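Local coordinates for protein sorting nexin GRD19 (PDB 1OCS) that binds phosphatidylinositol 3-phosphate through its PX domain and is required for retention of late Golgi membrane proteins, acting in their retrieval from the prevacuolar compartment, at residues Pro43-Pro48 with Met56-Glu61; Val78-Ser83 with Val152-Ala157. One frame throughout, in Å; residues are numbered along the deposited sequence.

Contact 1 of 2, residues Pro43-Pro48 with Met56-Glu61; sequences PKTHIP and MFTDYE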
ATOM      1  N   PRO A  43      -1.481  -9.790   7.830  1.00 18.41           N
ATOM      2  CA  PRO A  43      -1.405  -8.740   8.848  1.00 19.55           C
ATOM      3  C   PRO A  43      -0.715  -9.281  10.096  1.00 21.38           C
ATOM      4  O   PRO A  43      -0.870 -10.458  10.439  1.00 20.93           O
ATOM      5  CB  PRO A  43      -2.872  -8.395   9.095  1.00 20.26           C
ATOM      6  CG  PRO A  43      -3.564  -9.708   8.851  1.00 21.66           C
ATOM      7  CD  PRO A  43      -2.876 -10.205   7.600  1.00 19.00           C
ATOM      8  N   LYS A  44       0.057  -8.433  10.765  1.00 20.45           N
ATOM      9  CA  LYS A  44       0.759  -8.845  11.973  1.00 23.26           C
ATOM     10  C   LYS A  44       0.788  -7.753  13.035  1.00 22.91           C
ATOM     11  O   LYS A  44       1.168  -6.614  12.762  1.00 20.90           O
ATOM     12  CB  LYS A  44       2.200  -9.253  11.642  1.00 24.94           C
ATOM     13  CG  LYS A  44       2.333 -10.620  10.979  1.00 31.85           C
ATOM     14  CD  LYS A  44       3.719 -10.820  10.357  1.00 34.79           C
ATOM     15  CE  LYS A  44       4.842 -10.734  11.383  1.00 38.36           C
ATOM     16  NZ  LYS A  44       6.186 -10.788  10.726  1.00 40.83           N
ATOM     17  N   THR A  45       0.377  -8.102  14.248  1.00 22.09           N
ATOM     18  CA  THR A  45       0.417  -7.155  15.347  1.00 22.14           C
ATOM     19  C   THR A  45       1.653  -7.517  16.146  1.00 24.57           C
ATOM     20  O   THR A  45       1.778  -8.632  16.659  1.00 25.39           O
ATOM     21  CB  THR A  45      -0.831  -7.250  16.224  1.00 20.59           C
ATOM     22  OG1 THR A  45      -1.949  -6.754  15.483  1.00 19.43           O
ATOM     23  CG2 THR A  45      -0.664  -6.416  17.498  1.00 22.00           C
ATOM     24  N   HIS A  46       2.577  -6.570  16.230  1.00 25.00           N
ATOM     25  CA  HIS A  46       3.831  -6.772  16.929  1.00 28.54           C
ATOM     26  C   HIS A  46       3.726  -6.505  18.422  1.00 30.54           C
ATOM     27  O   HIS A  46       3.631  -5.360  18.863  1.00 29.67           O
ATOM     28  CB  HIS A  46       4.892  -5.894  16.274  1.00 28.48           C
ATOM     29  CG  HIS A  46       5.024  -6.143  14.804  1.00 31.99           C
ATOM     30  ND1 HIS A  46       5.870  -7.099  14.285  1.00 33.54           N
ATOM     31  CD2 HIS A  46       4.350  -5.625  13.749  1.00 31.54           C
ATOM     32  CE1 HIS A  46       5.711  -7.160  12.975  1.00 34.25           C
ATOM     33  NE2 HIS A  46       4.794  -6.276  12.624  1.00 31.76           N
ATOM     34  N   ILE A  47       3.738  -7.592  19.183  1.00 33.30           N
ATOM     35  CA  ILE A  47       3.632  -7.552  20.634  1.00 36.38           C
ATOM     36  C   ILE A  47       4.977  -7.215  21.275  1.00 37.90           C
ATOM     37  O   ILE A  47       5.993  -7.844  20.986  1.00 37.71           O
ATOM     38  CB  ILE A  47       3.114  -8.913  21.161  1.00 38.28           C
ATOM     39  CG1 ILE A  47       1.676  -9.129  20.670  1.00 38.30           C
ATOM     40  CG2 ILE A  47       3.191  -8.964  22.681  1.00 39.76           C
ATOM     41  CD1 ILE A  47       1.078 -10.469  21.049  1.00 40.79           C
ATOM     42  N   PRO A  48       4.999  -6.198  22.147  1.00 39.42           N
ATOM     43  CA  PRO A  48       6.244  -5.805  22.810  1.00 40.83           C
ATOM     44  C   PRO A  48       6.673  -6.848  23.835  1.00 41.92           C
ATOM     45  O   PRO A  48       5.838  -7.404  24.547  1.00 41.38           O
ATOM     46  CB  PRO A  48       5.879  -4.472  23.448  1.00 40.48           C
ATOM     47  CG  PRO A  48       4.445  -4.683  23.822  1.00 41.05           C
ATOM     48  CD  PRO A  48       3.878  -5.348  22.587  1.00 39.44           C
ATOM     49  N   MET A  56       3.244  -1.338  20.713  1.00 20.88           N
ATOM     50  CA  MET A  56       2.505  -2.353  19.969  1.00 21.04           C
ATOM     51  C   MET A  56       1.916  -1.713  18.713  1.00 20.83           C
ATOM     52  O   MET A  56       1.403  -0.591  18.761  1.00 17.49           O
ATOM     53  CB  MET A  56       1.394  -2.933  20.850  1.00 22.86           C
ATOM     54  CG  MET A  56       0.558  -4.026  20.206  1.00 24.80           C
ATOM     55  SD  MET A  56      -0.436  -4.907  21.439  1.00 30.18           S
ATOM     56  CE  MET A  56      -1.489  -3.623  21.982  1.00 27.07           C
ATOM     57  N   PHE A  57       1.995  -2.421  17.590  1.00 18.85           N
ATOM     58  CA  PHE A  57       1.472  -1.897  16.335  1.00 19.66           C
ATOM     59  C   PHE A  57       1.244  -3.028  15.345  1.00 20.47           C
ATOM     60  O   PHE A  57       1.743  -4.141  15.534  1.00 20.05           O
ATOM     61  CB  PHE A  57       2.462  -0.885  15.738  1.00 18.76           C
ATOM     62  CG  PHE A  57       3.662  -1.520  15.065  1.00 20.95           C
ATOM     63  CD1 PHE A  57       3.686  -1.707  13.683  1.00 20.03           C
ATOM     64  CD2 PHE A  57       4.762  -1.936  15.811  1.00 20.26           C
ATOM     65  CE1 PHE A  57       4.788  -2.295  13.055  1.00 20.96           C
ATOM     66  CE2 PHE A  57       5.867  -2.526  15.196  1.00 20.95           C
ATOM     67  CZ  PHE A  57       5.882  -2.706  13.815  1.00 20.42           C
ATOM     68  N   THR A  58       0.481  -2.757  14.292  1.00 20.80           N
ATOM     69  CA  THR A  58       0.265  -3.783  13.285  1.00 18.83           C
ATOM     70  C   THR A  58       0.589  -3.259  11.896  1.00 18.05           C
ATOM     71  O   THR A  58       0.401  -2.076  11.591  1.00 15.94           O
ATOM     72  CB  THR A  58      -1.187  -4.365  13.310  1.00 21.21           C
ATOM     73  OG1 THR A  58      -1.862  -4.045  12.096  1.00 25.45           O
ATOM     74  CG2 THR A  58      -1.972  -3.843  14.486  1.00 14.59           C
ATOM     75  N   ASP A  59       1.147  -4.130  11.069  1.00 16.75           N
ATOM     76  CA  ASP A  59       1.448  -3.738   9.706  1.00 16.61           C
ATOM     77  C   ASP A  59       0.995  -4.855   8.785  1.00 17.22           C
ATOM     78  O   ASP A  59       0.646  -5.949   9.245  1.00 17.23           O
ATOM     79  CB  ASP A  59       2.935  -3.394   9.529  1.00 16.19           C
ATOM     80  CG  ASP A  59       3.863  -4.539   9.879  1.00 18.26           C
ATOM     81  OD1 ASP A  59       5.086  -4.296   9.859  1.00 18.77           O
ATOM     82  OD2 ASP A  59       3.388  -5.660  10.167  1.00 17.92           O
ATOM     83  N   TYR A  60       0.972  -4.568   7.493  1.00 16.31           N
ATOM     84  CA  TYR A  60       0.505  -5.522   6.504  1.00 16.28           C
ATOM     85  C   TYR A  60       1.546  -5.745   5.430  1.00 17.09           C
ATOM     86  O   TYR A  60       2.308  -4.841   5.091  1.00 16.49           O
ATOM     87  CB  TYR A  60      -0.780  -4.995   5.859  1.00 16.53           C
ATOM     88  CG  TYR A  60      -1.818  -4.556   6.870  1.00 17.63           C
ATOM     89  CD1 TYR A  60      -1.645  -3.386   7.614  1.00 16.51           C
ATOM     90  CD2 TYR A  60      -2.942  -5.339   7.125  1.00 18.27           C
ATOM     91  CE1 TYR A  60      -2.561  -3.011   8.593  1.00 16.75           C
ATOM     92  CE2 TYR A  60      -3.867  -4.972   8.101  1.00 20.12           C
ATOM     93  CZ  TYR A  60      -3.667  -3.811   8.833  1.00 18.65           C
ATOM     94  OH  TYR A  60      -4.557  -3.467   9.821  1.00 18.86           O
ATOM     95  N   GLU A  61       1.575  -6.954   4.891  1.00 16.65           N
ATOM     96  CA  GLU A  61       2.522  -7.262   3.839  1.00 17.71           C
ATOM     97  C   GLU A  61       1.924  -6.973   2.465  1.00 16.82           C
ATOM     98  O   GLU A  61       0.765  -7.290   2.191  1.00 15.79           O
ATOM     99  CB  GLU A  61       2.943  -8.733   3.902  1.00 19.28           C
ATOM    100  CG  GLU A  61       3.862  -9.146   2.763  1.00 24.69           C
ATOM    101  CD  GLU A  61       4.242 -10.613   2.824  1.00 26.02           C
ATOM    102  OE1 GLU A  61       4.894 -11.015   3.804  1.00 30.31           O
ATOM    103  OE2 GLU A  61       3.886 -11.361   1.894  1.00 26.71           O
TER

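Contact 2 of 2, residues Val78-Ser83 with Val152-Ala157; sequences VRRRYS and VRFIEA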
ATOM      1  N   VAL A  78       7.100  -6.093   0.878  1.00 18.45           N
ATOM      2  CA  VAL A  78       7.357  -5.110   1.916  1.00 18.34           C
ATOM      3  C   VAL A  78       6.219  -5.093   2.928  1.00 17.65           C
ATOM      4  O   VAL A  78       5.141  -5.627   2.670  1.00 18.26           O
ATOM      5  CB  VAL A  78       7.483  -3.693   1.312  1.00 18.35           C
ATOM      6  CG1 VAL A  78       8.625  -3.646   0.306  1.00 18.16           C
ATOM      7  CG2 VAL A  78       6.161  -3.296   0.640  1.00 17.23           C
ATOM      8  N   ARG A  79       6.462  -4.484   4.084  1.00 16.49           N
ATOM      9  CA  ARG A  79       5.427  -4.375   5.101  1.00 17.01           C
ATOM     10  C   ARG A  79       5.080  -2.903   5.259  1.00 16.53           C
ATOM     11  O   ARG A  79       5.952  -2.047   5.156  1.00 18.34           O
ATOM     12  CB  ARG A  79       5.900  -4.968   6.428  1.00 18.41           C
ATOM     13  CG  ARG A  79       6.018  -6.473   6.369  1.00 20.56           C
ATOM     14  CD  ARG A  79       5.863  -7.127   7.736  1.00 22.08           C
ATOM     15  NE  ARG A  79       5.218  -8.423   7.571  1.00 26.93           N
ATOM     16  CZ  ARG A  79       3.935  -8.665   7.814  1.00 25.65           C
ATOM     17  NH1 ARG A  79       3.137  -7.703   8.257  1.00 23.35           N
ATOM     18  NH2 ARG A  79       3.438  -9.868   7.577  1.00 29.15           N
ATOM     19  N   ARG A  80       3.804  -2.618   5.490  1.00 15.47           N
ATOM     20  CA  ARG A  80       3.333  -1.246   5.634  1.00 16.42           C
ATOM     21  C   ARG A  80       2.271  -1.121   6.720  1.00 16.71           C
ATOM     22  O   ARG A  80       1.358  -1.951   6.806  1.00 15.58           O
ATOM     23  CB  ARG A  80       2.723  -0.759   4.311  1.00 17.14           C
ATOM     24  CG  ARG A  80       3.687  -0.707   3.140  1.00 16.89           C
ATOM     25  CD  ARG A  80       4.691   0.422   3.300  1.00 17.15           C
ATOM     26  NE  ARG A  80       5.551   0.558   2.122  1.00 17.82           N
ATOM     27  CZ  ARG A  80       6.828   0.188   2.069  1.00 19.38           C
ATOM     28  NH1 ARG A  80       7.421  -0.358   3.130  1.00 17.83           N
ATOM     29  NH2 ARG A  80       7.521   0.379   0.953  1.00 17.83           N
ATOM     30  N   ARG A  81       2.400  -0.080   7.540  1.00 15.80           N
ATOM     31  CA  ARG A  81       1.431   0.199   8.597  1.00 16.05           C
ATOM     32  C   ARG A  81       0.281   0.913   7.906  1.00 15.54           C
ATOM     33  O   ARG A  81       0.447   1.451   6.811  1.00 13.69           O
ATOM     34  CB  ARG A  81       2.001   1.168   9.636  1.00 14.16           C
ATOM     35  CG  ARG A  81       3.193   0.685  10.451  1.00 16.12           C
ATOM     36  CD  ARG A  81       3.790   1.889  11.179  1.00 16.48           C
ATOM     37  NE  ARG A  81       4.773   1.554  12.207  1.00 19.18           N
ATOM     38  CZ  ARG A  81       4.544   1.614  13.518  1.00 21.07           C
ATOM     39  NH1 ARG A  81       5.508   1.293  14.375  1.00 20.43           N
ATOM     40  NH2 ARG A  81       3.354   1.990  13.979  1.00 19.72           N
ATOM     41  N   TYR A  82      -0.881   0.935   8.545  1.00 15.22           N
ATOM     42  CA  TYR A  82      -2.014   1.636   7.969  1.00 15.09           C
ATOM     43  C   TYR A  82      -1.616   3.097   7.768  1.00 14.64           C
ATOM     44  O   TYR A  82      -2.014   3.732   6.796  1.00 15.36           O
ATOM     45  CB  TYR A  82      -3.221   1.547   8.901  1.00 15.72           C
ATOM     46  CG  TYR A  82      -4.452   2.203   8.335  1.00 18.84           C
ATOM     47  CD1 TYR A  82      -4.772   3.524   8.649  1.00 17.44           C
ATOM     48  CD2 TYR A  82      -5.288   1.507   7.462  1.00 18.80           C
ATOM     49  CE1 TYR A  82      -5.901   4.135   8.107  1.00 19.20           C
ATOM     50  CE2 TYR A  82      -6.413   2.109   6.915  1.00 22.07           C
ATOM     51  CZ  TYR A  82      -6.713   3.420   7.241  1.00 21.30           C
ATOM     52  OH  TYR A  82      -7.825   4.005   6.689  1.00 24.16           O
ATOM     53  N   SER A  83      -0.819   3.631   8.689  1.00 14.93           N
ATOM     54  CA  SER A  83      -0.385   5.020   8.570  1.00 14.25           C
ATOM     55  C   SER A  83       0.490   5.232   7.332  1.00 15.58           C
ATOM     56  O   SER A  83       0.523   6.331   6.780  1.00 14.99           O
ATOM     57  CB  SER A  83       0.368   5.462   9.833  1.00 13.89           C
ATOM     58  OG  SER A  83       1.453   4.606  10.114  1.00 10.88           O
ATOM     59  N   VAL A 152       5.665   3.343  -7.238  1.00 14.77           N
ATOM     60  CA  VAL A 152       6.812   2.435  -7.274  1.00 16.03           C
ATOM     61  C   VAL A 152       7.545   2.367  -5.937  1.00 15.20           C
ATOM     62  O   VAL A 152       7.833   1.284  -5.434  1.00 15.70           O
ATOM     63  CB  VAL A 152       7.832   2.853  -8.368  1.00 16.06           C
ATOM     64  CG1 VAL A 152       9.001   1.862  -8.395  1.00 16.64           C
ATOM     65  CG2 VAL A 152       7.152   2.896  -9.728  1.00 16.57           C
ATOM     66  N   ARG A 153       7.843   3.526  -5.359  1.00 17.10           N
ATOM     67  CA  ARG A 153       8.555   3.565  -4.087  1.00 17.65           C
ATOM     68  C   ARG A 153       7.756   2.902  -2.972  1.00 15.97           C
ATOM     69  O   ARG A 153       8.312   2.167  -2.155  1.00 16.65           O
ATOM     70  CB  ARG A 153       8.880   5.011  -3.697  1.00 22.14           C
ATOM     71  CG  ARG A 153       9.847   5.122  -2.518  1.00 30.00           C
ATOM     72  CD  ARG A 153      10.360   6.549  -2.353  1.00 36.72           C
ATOM     73  NE  ARG A 153       9.553   7.335  -1.422  1.00 42.79           N
ATOM     74  CZ  ARG A 153       9.583   7.183  -0.102  1.00 45.36           C
ATOM     75  NH1 ARG A 153      10.381   6.272   0.445  1.00 46.66           N
ATOM     76  NH2 ARG A 153       8.818   7.941   0.673  1.00 47.14           N
ATOM     77  N   PHE A 154       6.451   3.160  -2.935  1.00 15.37           N
ATOM     78  CA  PHE A 154       5.590   2.583  -1.902  1.00 14.61           C
ATOM     79  C   PHE A 154       5.596   1.062  -1.951  1.00 14.99           C
ATOM     80  O   PHE A 154       5.491   0.389  -0.922  1.00 14.88           O
ATOM     81  CB  PHE A 154       4.153   3.068  -2.068  1.00 13.77           C
ATOM     82  CG  PHE A 154       3.225   2.589  -0.981  1.00 15.69           C
ATOM     83  CD1 PHE A 154       3.374   3.047   0.328  1.00 15.01           C
ATOM     84  CD2 PHE A 154       2.204   1.683  -1.265  1.00 14.69           C
ATOM     85  CE1 PHE A 154       2.518   2.609   1.340  1.00 14.90           C
ATOM     86  CE2 PHE A 154       1.344   1.238  -0.259  1.00 16.05           C
ATOM     87  CZ  PHE A 154       1.502   1.705   1.048  1.00 13.65           C
ATOM     88  N   ILE A 155       5.709   0.525  -3.158  1.00 15.84           N
ATOM     89  CA  ILE A 155       5.720  -0.917  -3.364  1.00 14.36           C
ATOM     90  C   ILE A 155       7.102  -1.555  -3.181  1.00 15.00           C
ATOM     91  O   ILE A 155       7.212  -2.650  -2.636  1.00 14.42           O
ATOM     92  CB  ILE A 155       5.197  -1.254  -4.786  1.00 15.42           C
ATOM     93  CG1 ILE A 155       3.688  -0.992  -4.852  1.00 12.75           C
ATOM     94  CG2 ILE A 155       5.542  -2.703  -5.161  1.00 13.38           C
ATOM     95  CD1 ILE A 155       3.113  -1.049  -6.256  1.00 13.13           C
ATOM     96  N   GLU A 156       8.148  -0.859  -3.621  1.00 14.16           N
ATOM     97  CA  GLU A 156       9.511  -1.388  -3.569  1.00 16.20           C
ATOM     98  C   GLU A 156      10.398  -1.132  -2.352  1.00 18.43           C
ATOM     99  O   GLU A 156      11.123  -2.027  -1.920  1.00 16.59           O
ATOM    100  CB  GLU A 156      10.288  -0.925  -4.808  1.00 16.69           C
ATOM    101  CG  GLU A 156       9.794  -1.504  -6.122  1.00 15.12           C
ATOM    102  CD  GLU A 156      10.676  -1.108  -7.298  1.00 17.11           C
ATOM    103  OE1 GLU A 156      10.562  -1.744  -8.364  1.00 15.09           O
ATOM    104  OE2 GLU A 156      11.481  -0.162  -7.159  1.00 18.08           O
ATOM    105  N   ALA A 157      10.368   0.081  -1.815  1.00 18.76           N
ATOM    106  CA  ALA A 157      11.231   0.423  -0.686  1.00 20.49           C
ATOM    107  C   ALA A 157      11.016  -0.433   0.552  1.00 22.66           C
ATOM    108  O   ALA A 157       9.884  -0.756   0.913  1.00 22.51           O
ATOM    109  CB  ALA A 157      11.059   1.899  -0.332  1.00 20.04           C
TER

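Contact 1 of 2, residues Pro43-Pro48 with Met56-Glu61
Asp59 OD2 is gripped by two groups: the imidazole of His46, whose NE2 donates to it at 2.9 Å, and the guanidinium of Arg79 on the next strand, which forms a salt bridge with the same oxygen. The His46 bond is fairly straight (163° at the hydrogen) and lies in the imidazole plane, but it meets OD2 from above the carboxylate, the two planes being almost perpendicular. Arg79 would be expected to keep Asp59 ionised, and the carboxylate in turn to favour a proton on NE2. Phe57 packs against the imidazole as well. Its CG sits between the backbone N and the carbonyl carbon (chi1 77°), and the phenyl ring lies against His46 in an offset stack, centroids 4.4 Å apart and planes 21° from parallel. His46 CD2 lies over the phenyl face near its rim, 3.3 Å from Phe57 CZ. The side chains opposite this group, Thr45 and Thr58, meet where Thr45 OG1 is 3.1 Å from Thr58 CG2, and both touch Ile124 of helix 121-139. Next to them, Pro43 CB packs 3.6 Å from Tyr60 CD2. Lys44 and Asp59 exchange two backbone hydrogen bonds, with Lys44 N to Asp59 O at 3.0 Å, flanking the close non-hydrogen-bonded pair Thr45-Thr58. This is the antiparallel pairing of a beta hairpin, formed here by the first two strands of the three-stranded PX-domain sheet.

Contact 2 of 2, residues Val78-Ser83 with Val152-Ala157
Arg80 lays its aliphatic chain alongside the ring of Phe154, the two side chains running past each other in opposite directions, with Arg80 CD 3.7 Å from Phe154 CE1. A bend at chi2 (-71°) turns CD out of an extended course, and the guanidinium beyond it reaches the C-terminal end of helix 149-156. There Arg80 NH2 lies 2.6 Å from Ala157 O in a short bond, with the oxygen nearly in the guanidinium plane. The bond from Arg80 NH2 to Phe154 O, 2.8 Å, is more bent, its donor standing above the carbonyl plane. NE adds a weak bond to Phe154 O. Strand 75-81 of the PX-domain sheet is thereby tied to the last helix of the fold, the local axes lying at 109°, and the arginine's positive charge would be favourable beside the carbonyls of a helix C-terminus. Arg80 NH1 bonds back to Arg79 O at 3.0 Å and also to Glu158 O. Val78 CG2 covers one guanidinium face, 3.8 Å above its centre, while CG1 of the same valine comes within 3.2 Å of Ala157 O. Phe154 is itself stacked on Phe88 and meets Phe160 edge-to-face.

Contacts 1 and 2 have centres about 14 Å apart and meet where strands 57-66 and 75-81 pair, Tyr60 O being 2.7 Å from Arg80 N in a probable hydrogen bond. Residues 78-81 alternate between them: Arg80 turns to helix 149-156, whereas Arg79 turns to the hairpin, its NH1 2.8 Å from Asp59 OD2 and its NH2 packed against Lys44 CD. The strand leads into the lipid site, since Arg81 and Ser83 bind phosphatidylinositol 3-phosphate. Phe57 makes a cation-pi contact with Arg81, Phe57 CD1 3.4 Å from Arg81 CZ, and Tyr60 touches Arg127, also lipid-binding. Contact 1 thus borders the phosphoinositide pocket, whereas contact 2 is set back, Arg80's nearest side-chain atom about 11 Å from Arg127's.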